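Local coordinates for regulatory protein BlaR1 (Bacillus licheniformis, PDB 1NRF) that probably senses beta-lactam antibiotics through acylation of a serine in this extracellular C-terminal domain and signals their presence across the membrane to the cytoplasm, at residues A[15-20]-A[45-50]; A[123-128]-A[140-145]. One frame throughout, in Å; residues are numbered along the deposited sequence.

Contact 1 of 2, residues A[15-20]-A[45-50]; sequences PGTNVE and KKYTIY
Gly16 begins the contact by resting its carbonyl O on the aliphatic chain of Lys45, with Lys45 CD 3.3 Å away. Its positive phi of 94° suits glycine, since a side chain would jam against the preceding carbonyl. Thr17 CB packs against the carbonyl O of Lys45, while its OG1 lies in the plane of the Tyr47 ring, at the edge, 3.5 Å from Tyr47 CE1; the hydroxyl itself bonds to the backbone O of Leu14. From Asn18 the two chains run parallel. Asn18 N bonds to Lys45 O (3.2 Å), and Asn18 O takes the N-H of Tyr47. The amide of Asn18 lies against the Lys46 chain, which bends at chi3 and chi4 and offers NZ to OD1 in a weak bond. Val19 turns to the other face: CG2 meets Tyr47 CD1 at 3.9 Å, and CG1, anti to the backbone N (chi1 -180°), touches Ile49 CD1. Glu20 grips the partner strand twice, N to Tyr47 O at 2.7 Å and O to the N-H of Ile49 at 3.0 Å. Its extended side chain runs beside Thr48, whose hydroxyl gives OE1 a weak bond.

This pairing adds edge strand 18-21 to the mixed sheet of the beta-lactamase-type domain, and Tyr47 OH hydrogen-bonds to Asn163 and Leu14 N. Alternation gives a largely apolar face of Val19, Tyr47 and Ile49 and a polar one of Asn18, Lys46, Glu20 and Thr48. Four backbone bonds carry the pairing; both polar side-chain bonds are weak and probably add little.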
ATOM      1  N   PRO A  15     -17.132  -6.470 -10.930  1.00 60.19           N
ATOM      2  CA  PRO A  15     -18.224  -6.741 -11.868  1.00 59.78           C
ATOM      3  C   PRO A  15     -18.839  -5.440 -12.373  1.00 58.71           C
ATOM      4  O   PRO A  15     -19.178  -4.558 -11.585  1.00 57.78           O
ATOM      5  CB  PRO A  15     -19.200  -7.564 -11.033  1.00 60.48           C
ATOM      6  CG  PRO A  15     -18.988  -7.022  -9.642  1.00 61.30           C
ATOM      7  CD  PRO A  15     -17.478  -6.913  -9.568  1.00 59.90           C
ATOM      8  N   GLY A  16     -18.969  -5.330 -13.690  1.00 58.68           N
ATOM      9  CA  GLY A  16     -19.535  -4.135 -14.282  1.00 58.75           C
ATOM     10  C   GLY A  16     -18.464  -3.139 -14.675  1.00 58.67           C
ATOM     11  O   GLY A  16     -18.633  -1.940 -14.463  1.00 58.99           O
ATOM     12  N   THR A  17     -17.369  -3.635 -15.254  1.00 58.35           N
ATOM     13  CA  THR A  17     -16.247  -2.788 -15.666  1.00 56.99           C
ATOM     14  C   THR A  17     -15.654  -3.228 -17.005  1.00 56.83           C
ATOM     15  O   THR A  17     -16.096  -4.216 -17.590  1.00 56.49           O
ATOM     16  CB  THR A  17     -15.105  -2.817 -14.608  1.00 56.97           C
ATOM     17  OG1 THR A  17     -14.628  -4.160 -14.445  1.00 54.80           O
ATOM     18  CG2 THR A  17     -15.598  -2.299 -13.263  1.00 56.50           C
ATOM     19  N   ASN A  18     -14.660  -2.476 -17.484  1.00 56.74           N
ATOM     20  CA  ASN A  18     -13.969  -2.788 -18.735  1.00 56.79           C
ATOM     21  C   ASN A  18     -12.461  -2.552 -18.554  1.00 56.08           C
ATOM     22  O   ASN A  18     -12.041  -1.749 -17.722  1.00 54.94           O
ATOM     23  CB  ASN A  18     -14.538  -1.953 -19.897  1.00 58.58           C
ATOM     24  CG  ASN A  18     -14.018  -0.524 -19.925  1.00 60.32           C
ATOM     25  OD1 ASN A  18     -12.953  -0.249 -20.484  1.00 61.14           O
ATOM     26  ND2 ASN A  18     -14.772   0.394 -19.327  1.00 59.86           N
ATOM     27  N   VAL A  19     -11.650  -3.267 -19.323  1.00 55.91           N
ATOM     28  CA  VAL A  19     -10.202  -3.154 -19.208  1.00 54.99           C
ATOM     29  C   VAL A  19      -9.505  -2.673 -20.480  1.00 54.19           C
ATOM     30  O   VAL A  19      -9.914  -2.994 -21.592  1.00 53.96           O
ATOM     31  CB  VAL A  19      -9.593  -4.513 -18.782  1.00 54.23           C
ATOM     32  CG1 VAL A  19      -8.085  -4.407 -18.651  1.00 54.47           C
ATOM     33  CG2 VAL A  19     -10.204  -4.950 -17.466  1.00 54.58           C
ATOM     34  N   GLU A  20      -8.443  -1.898 -20.286  1.00 54.79           N
ATOM     35  CA  GLU A  20      -7.638  -1.353 -21.376  1.00 54.37           C
ATOM     36  C   GLU A  20      -6.177  -1.706 -21.095  1.00 52.00           C
ATOM     37  O   GLU A  20      -5.757  -1.787 -19.942  1.00 50.81           O
ATOM     38  CB  GLU A  20      -7.804   0.168 -21.429  1.00 57.35           C
ATOM     39  CG  GLU A  20      -7.068   0.860 -22.558  1.00 60.95           C
ATOM     40  CD  GLU A  20      -7.221   2.375 -22.499  1.00 64.11           C
ATOM     41  OE1 GLU A  20      -6.720   2.988 -21.526  1.00 64.97           O
ATOM     42  OE2 GLU A  20      -7.847   2.951 -23.418  1.00 64.31           O
ATOM     43  N   LYS A  45     -15.274   3.468 -14.857  1.00 45.03           N
ATOM     44  CA  LYS A  45     -15.232   2.058 -14.463  1.00 42.07           C
ATOM     45  C   LYS A  45     -14.251   1.353 -15.400  1.00 40.44           C
ATOM     46  O   LYS A  45     -14.522   0.260 -15.894  1.00 40.33           O
ATOM     47  CB  LYS A  45     -16.614   1.412 -14.597  1.00 41.16           C
ATOM     48  CG  LYS A  45     -17.729   2.132 -13.860  1.00 43.82           C
ATOM     49  CD  LYS A  45     -19.024   1.338 -13.925  1.00 45.15           C
ATOM     50  CE  LYS A  45     -20.231   2.173 -13.501  1.00 49.07           C
ATOM     51  NZ  LYS A  45     -20.183   2.657 -12.084  1.00 48.61           N
ATOM     52  N   LYS A  46     -13.120   1.997 -15.654  1.00 37.87           N
ATOM     53  CA  LYS A  46     -12.120   1.438 -16.547  1.00 36.42           C
ATOM     54  C   LYS A  46     -10.757   1.199 -15.905  1.00 34.79           C
ATOM     55  O   LYS A  46     -10.245   2.021 -15.140  1.00 32.31           O
ATOM     56  CB  LYS A  46     -11.924   2.351 -17.756  1.00 38.76           C
ATOM     57  CG  LYS A  46     -10.879   1.832 -18.747  1.00 41.83           C
ATOM     58  CD  LYS A  46     -10.257   2.961 -19.555  1.00 43.68           C
ATOM     59  CE  LYS A  46     -11.311   3.833 -20.216  1.00 45.64           C
ATOM     60  NZ  LYS A  46     -12.193   3.053 -21.127  1.00 47.37           N
ATOM     61  N   TYR A  47     -10.178   0.054 -16.233  1.00 33.78           N
ATOM     62  CA  TYR A  47      -8.859  -0.294 -15.749  1.00 33.20           C
ATOM     63  C   TYR A  47      -7.891  -0.072 -16.890  1.00 34.24           C
ATOM     64  O   TYR A  47      -8.174  -0.436 -18.036  1.00 35.79           O
ATOM     65  CB  TYR A  47      -8.754  -1.770 -15.365  1.00 30.37           C
ATOM     66  CG  TYR A  47      -9.532  -2.205 -14.149  1.00 27.66           C
ATOM     67  CD1 TYR A  47     -10.773  -2.820 -14.286  1.00 22.93           C
ATOM     68  CD2 TYR A  47      -8.987  -2.082 -12.868  1.00 24.58           C
ATOM     69  CE1 TYR A  47     -11.452  -3.314 -13.191  1.00 23.65           C
ATOM     70  CE2 TYR A  47      -9.662  -2.578 -11.756  1.00 26.74           C
ATOM     71  CZ  TYR A  47     -10.894  -3.198 -11.931  1.00 25.43           C
ATOM     72  OH  TYR A  47     -11.554  -3.745 -10.861  1.00 26.61           O
ATOM     73  N   THR A  48      -6.759   0.544 -16.582  1.00 34.34           N
ATOM     74  CA  THR A  48      -5.720   0.741 -17.573  1.00 35.35           C
ATOM     75  C   THR A  48      -4.545   0.005 -16.955  1.00 37.28           C
ATOM     76  O   THR A  48      -4.082   0.367 -15.869  1.00 37.08           O
ATOM     77  CB  THR A  48      -5.352   2.210 -17.756  1.00 34.55           C
ATOM     78  OG1 THR A  48      -6.512   2.950 -18.149  1.00 36.34           O
ATOM     79  CG2 THR A  48      -4.288   2.350 -18.840  1.00 37.20           C
ATOM     80  N   ILE A  49      -4.081  -1.049 -17.614  1.00 38.00           N
ATOM     81  CA  ILE A  49      -2.968  -1.786 -17.053  1.00 40.60           C
ATOM     82  C   ILE A  49      -1.861  -2.187 -17.997  1.00 38.33           C
ATOM     83  O   ILE A  49      -2.091  -2.558 -19.143  1.00 35.73           O
ATOM     84  CB  ILE A  49      -3.437  -3.058 -16.309  1.00 44.93           C
ATOM     85  CG1 ILE A  49      -4.322  -3.908 -17.210  1.00 46.79           C
ATOM     86  CG2 ILE A  49      -4.172  -2.670 -15.039  1.00 46.01           C
ATOM     87  CD1 ILE A  49      -4.876  -5.135 -16.502  1.00 51.35           C
ATOM     88  N   TYR A  50      -0.646  -2.095 -17.470  1.00 38.26           N
ATOM     89  CA  TYR A  50       0.555  -2.462 -18.189  1.00 38.07           C
ATOM     90  C   TYR A  50       1.078  -3.761 -17.574  1.00 39.01           C
ATOM     91  O   TYR A  50       1.183  -3.873 -16.342  1.00 37.91           O
ATOM     92  CB  TYR A  50       1.609  -1.353 -18.066  1.00 38.05           C
ATOM     93  CG  TYR A  50       3.001  -1.812 -18.420  1.00 37.03           C
ATOM     94  CD1 TYR A  50       4.014  -1.808 -17.464  1.00 37.85           C
ATOM     95  CD2 TYR A  50       3.284  -2.330 -19.682  1.00 37.24           C
ATOM     96  CE1 TYR A  50       5.270  -2.315 -17.748  1.00 38.36           C
ATOM     97  CE2 TYR A  50       4.544  -2.842 -19.980  1.00 38.65           C
ATOM     98  CZ  TYR A  50       5.531  -2.835 -19.006  1.00 39.65           C
ATOM     99  OH  TYR A  50       6.770  -3.365 -19.280  1.00 40.37           O
TER

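Contact 2 of 2, residues A[123-128]-A[140-145]; sequences IGEDHL and EDFSVP
Phe142 holds CG anti to its backbone N (chi1 175°), and its ring packs against the first turn of helix 125-134. Glu125 CG is also anti to N (chi1 172°) and lies against that ring, within 3.6 Å of Phe142 CE2 and close to CZ as well; the glutamate chain is extended beyond it. The two side chains cross obliquely, yet the carboxylate and ring planes are only 16° apart. Leu128 approaches at CE1: its CB lies 3.6 Å from Phe142 CE1, and its CD1 sits at the ring edge, in the ring plane. The same CD1 touches Pro145 CB at 3.7 Å, so one methyl meets both residues.

Neighbours complete the setting. The Phe142 ring stacks with Tyr148, Leu128 also packs on Leu72 of helix 66-76, and Glu125 OE1 forms a salt bridge with Arg129 one turn on.

The contact fastens the loop that follows helix 125-134 back onto the start of that helix. No hydrogen bond joins the two segments; van der Waals packing holds them, the carboxylate of Glu125 lying by the ring as well as its methylenes, while its charge is probably balanced by Arg129.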
ATOM      1  N   ILE A 123      -2.837  -7.347  19.006  1.00 43.40           N
ATOM      2  CA  ILE A 123      -4.098  -7.883  18.513  1.00 41.87           C
ATOM      3  C   ILE A 123      -4.114  -9.414  18.498  1.00 40.68           C
ATOM      4  O   ILE A 123      -5.147 -10.029  18.758  1.00 40.57           O
ATOM      5  CB  ILE A 123      -4.409  -7.318  17.107  1.00 41.76           C
ATOM      6  CG1 ILE A 123      -4.556  -5.799  17.206  1.00 42.36           C
ATOM      7  CG2 ILE A 123      -5.688  -7.929  16.549  1.00 39.15           C
ATOM      8  CD1 ILE A 123      -4.808  -5.113  15.885  1.00 43.75           C
ATOM      9  N   GLY A 124      -2.973 -10.027  18.199  1.00 40.73           N
ATOM     10  CA  GLY A 124      -2.901 -11.481  18.185  1.00 40.39           C
ATOM     11  C   GLY A 124      -3.232 -12.178  16.874  1.00 40.60           C
ATOM     12  O   GLY A 124      -4.021 -11.676  16.069  1.00 39.99           O
ATOM     13  N   GLU A 125      -2.630 -13.350  16.672  1.00 39.84           N
ATOM     14  CA  GLU A 125      -2.834 -14.152  15.470  1.00 38.89           C
ATOM     15  C   GLU A 125      -4.294 -14.511  15.198  1.00 39.29           C
ATOM     16  O   GLU A 125      -4.756 -14.448  14.055  1.00 38.30           O
ATOM     17  CB  GLU A 125      -2.021 -15.446  15.553  1.00 39.16           C
ATOM     18  CG  GLU A 125      -2.341 -16.428  14.430  1.00 42.21           C
ATOM     19  CD  GLU A 125      -1.474 -17.673  14.444  1.00 43.30           C
ATOM     20  OE1 GLU A 125      -1.633 -18.508  13.528  1.00 40.04           O
ATOM     21  OE2 GLU A 125      -0.637 -17.818  15.365  1.00 44.64           O
ATOM     22  N   ASP A 126      -5.010 -14.916  16.239  1.00 39.72           N
ATOM     23  CA  ASP A 126      -6.409 -15.288  16.085  1.00 40.33           C
ATOM     24  C   ASP A 126      -7.192 -14.107  15.497  1.00 39.92           C
ATOM     25  O   ASP A 126      -7.836 -14.243  14.449  1.00 38.26           O
ATOM     26  CB  ASP A 126      -6.994 -15.724  17.437  1.00 42.10           C
ATOM     27  CG  ASP A 126      -6.316 -16.988  17.998  1.00 46.30           C
ATOM     28  OD1 ASP A 126      -6.636 -17.393  19.140  1.00 48.20           O
ATOM     29  OD2 ASP A 126      -5.466 -17.586  17.307  1.00 45.80           O
ATOM     30  N   HIS A 127      -7.124 -12.948  16.150  1.00 37.79           N
ATOM     31  CA  HIS A 127      -7.826 -11.773  15.642  1.00 38.56           C
ATOM     32  C   HIS A 127      -7.224 -11.293  14.319  1.00 37.01           C
ATOM     33  O   HIS A 127      -7.908 -10.675  13.511  1.00 37.75           O
ATOM     34  CB  HIS A 127      -7.796 -10.619  16.650  1.00 39.72           C
ATOM     35  CG  HIS A 127      -8.555 -10.886  17.914  1.00 41.73           C
ATOM     36  ND1 HIS A 127      -9.765 -11.547  17.933  1.00 41.82           N
ATOM     37  CD2 HIS A 127      -8.284 -10.561  19.201  1.00 43.02           C
ATOM     38  CE1 HIS A 127     -10.205 -11.620  19.177  1.00 42.03           C
ATOM     39  NE2 HIS A 127      -9.325 -11.029  19.965  1.00 43.40           N
ATOM     40  N   LEU A 128      -5.943 -11.566  14.102  1.00 34.96           N
ATOM     41  CA  LEU A 128      -5.290 -11.159  12.867  1.00 34.06           C
ATOM     42  C   LEU A 128      -5.808 -11.962  11.682  1.00 35.21           C
ATOM     43  O   LEU A 128      -6.226 -11.386  10.671  1.00 34.88           O
ATOM     44  CB  LEU A 128      -3.779 -11.334  12.978  1.00 33.56           C
ATOM     45  CG  LEU A 128      -3.070 -10.271  13.811  1.00 34.13           C
ATOM     46  CD1 LEU A 128      -1.650 -10.713  14.146  1.00 32.02           C
ATOM     47  CD2 LEU A 128      -3.084  -8.972  13.038  1.00 33.17           C
ATOM     48  N   GLU A 140      -4.952 -14.316   1.753  1.00 34.49           N
ATOM     49  CA  GLU A 140      -5.371 -14.396   3.152  1.00 35.75           C
ATOM     50  C   GLU A 140      -4.449 -15.232   4.052  1.00 36.30           C
ATOM     51  O   GLU A 140      -4.765 -15.435   5.218  1.00 37.00           O
ATOM     52  CB  GLU A 140      -6.802 -14.955   3.246  1.00 36.01           C
ATOM     53  CG  GLU A 140      -7.879 -14.023   2.711  1.00 37.20           C
ATOM     54  CD  GLU A 140      -9.271 -14.633   2.769  1.00 37.74           C
ATOM     55  OE1 GLU A 140     -10.258 -13.894   2.581  1.00 36.19           O
ATOM     56  OE2 GLU A 140      -9.383 -15.853   2.995  1.00 39.48           O
ATOM     57  N   ASP A 141      -3.318 -15.700   3.525  1.00 36.06           N
ATOM     58  CA  ASP A 141      -2.405 -16.523   4.308  1.00 35.74           C
ATOM     59  C   ASP A 141      -1.690 -15.755   5.422  1.00 35.90           C
ATOM     60  O   ASP A 141      -1.643 -14.523   5.411  1.00 33.02           O
ATOM     61  CB  ASP A 141      -1.395 -17.215   3.389  1.00 39.04           C
ATOM     62  CG  ASP A 141      -0.664 -18.351   4.083  1.00 43.56           C
ATOM     63  OD1 ASP A 141      -1.326 -19.162   4.765  1.00 46.45           O
ATOM     64  OD2 ASP A 141       0.573 -18.447   3.947  1.00 48.32           O
ATOM     65  N   PHE A 142      -1.119 -16.499   6.373  1.00 36.34           N
ATOM     66  CA  PHE A 142      -0.459 -15.909   7.546  1.00 37.60           C
ATOM     67  C   PHE A 142       0.569 -16.865   8.214  1.00 38.16           C
ATOM     68  O   PHE A 142       0.313 -18.057   8.365  1.00 37.87           O
ATOM     69  CB  PHE A 142      -1.575 -15.506   8.533  1.00 35.98           C
ATOM     70  CG  PHE A 142      -1.094 -14.978   9.856  1.00 36.72           C
ATOM     71  CD1 PHE A 142      -1.428 -13.691  10.255  1.00 36.96           C
ATOM     72  CD2 PHE A 142      -0.373 -15.788  10.737  1.00 36.79           C
ATOM     73  CE1 PHE A 142      -1.055 -13.213  11.520  1.00 39.27           C
ATOM     74  CE2 PHE A 142       0.004 -15.323  11.996  1.00 37.46           C
ATOM     75  CZ  PHE A 142      -0.340 -14.032  12.389  1.00 37.30           C
ATOM     76  N   SER A 143       1.725 -16.334   8.613  1.00 38.08           N
ATOM     77  CA  SER A 143       2.760 -17.144   9.267  1.00 39.02           C
ATOM     78  C   SER A 143       2.790 -16.827  10.759  1.00 40.36           C
ATOM     79  O   SER A 143       2.218 -17.554  11.573  1.00 39.94           O
ATOM     80  CB  SER A 143       4.136 -16.860   8.654  1.00 37.08           C
ATOM     81  OG  SER A 143       4.531 -15.513   8.865  1.00 36.82           O
ATOM     82  N   VAL A 144       3.462 -15.735  11.108  1.00 41.13           N
ATOM     83  CA  VAL A 144       3.556 -15.284  12.489  1.00 41.52           C
ATOM     84  C   VAL A 144       3.265 -13.779  12.508  1.00 41.88           C
ATOM     85  O   VAL A 144       3.636 -13.041  11.582  1.00 41.26           O
ATOM     86  CB  VAL A 144       4.955 -15.578  13.091  1.00 41.77           C
ATOM     87  CG1 VAL A 144       5.231 -17.076  13.035  1.00 38.30           C
ATOM     88  CG2 VAL A 144       6.035 -14.799  12.345  1.00 40.18           C
ATOM     89  N   PRO A 145       2.588 -13.307  13.561  1.00 41.05           N
ATOM     90  CA  PRO A 145       2.236 -11.891  13.699  1.00 40.97           C
ATOM     91  C   PRO A 145       3.320 -10.888  13.356  1.00 40.52           C
ATOM     92  O   PRO A 145       3.031  -9.803  12.849  1.00 41.18           O
ATOM     93  CB  PRO A 145       1.768 -11.779  15.159  1.00 42.26           C
ATOM     94  CG  PRO A 145       2.312 -13.019  15.822  1.00 42.48           C
ATOM     95  CD  PRO A 145       2.199 -14.062  14.764  1.00 41.58           C
TER

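Contacts 1 and 2 lie in different parts of the sensor domain, their centres 32 Å apart and their nearest atoms about 16 Å apart, and they share no helix or strand. Contact 1 belongs to one edge of the sheet, whereas contact 2 joins a helix start to a loop in the helical part. Both are partly buried and distant from Ser63, the probable site of acylation. Their chemistry follows their place: the sheet edge pairs by main-chain hydrogen bonds with side chains sorted by face, while the helix and loop meet mainly through side chains, without a hydrogen bond between the segments, over 213 Å² against 521 Å² for 15-20 with 45-50.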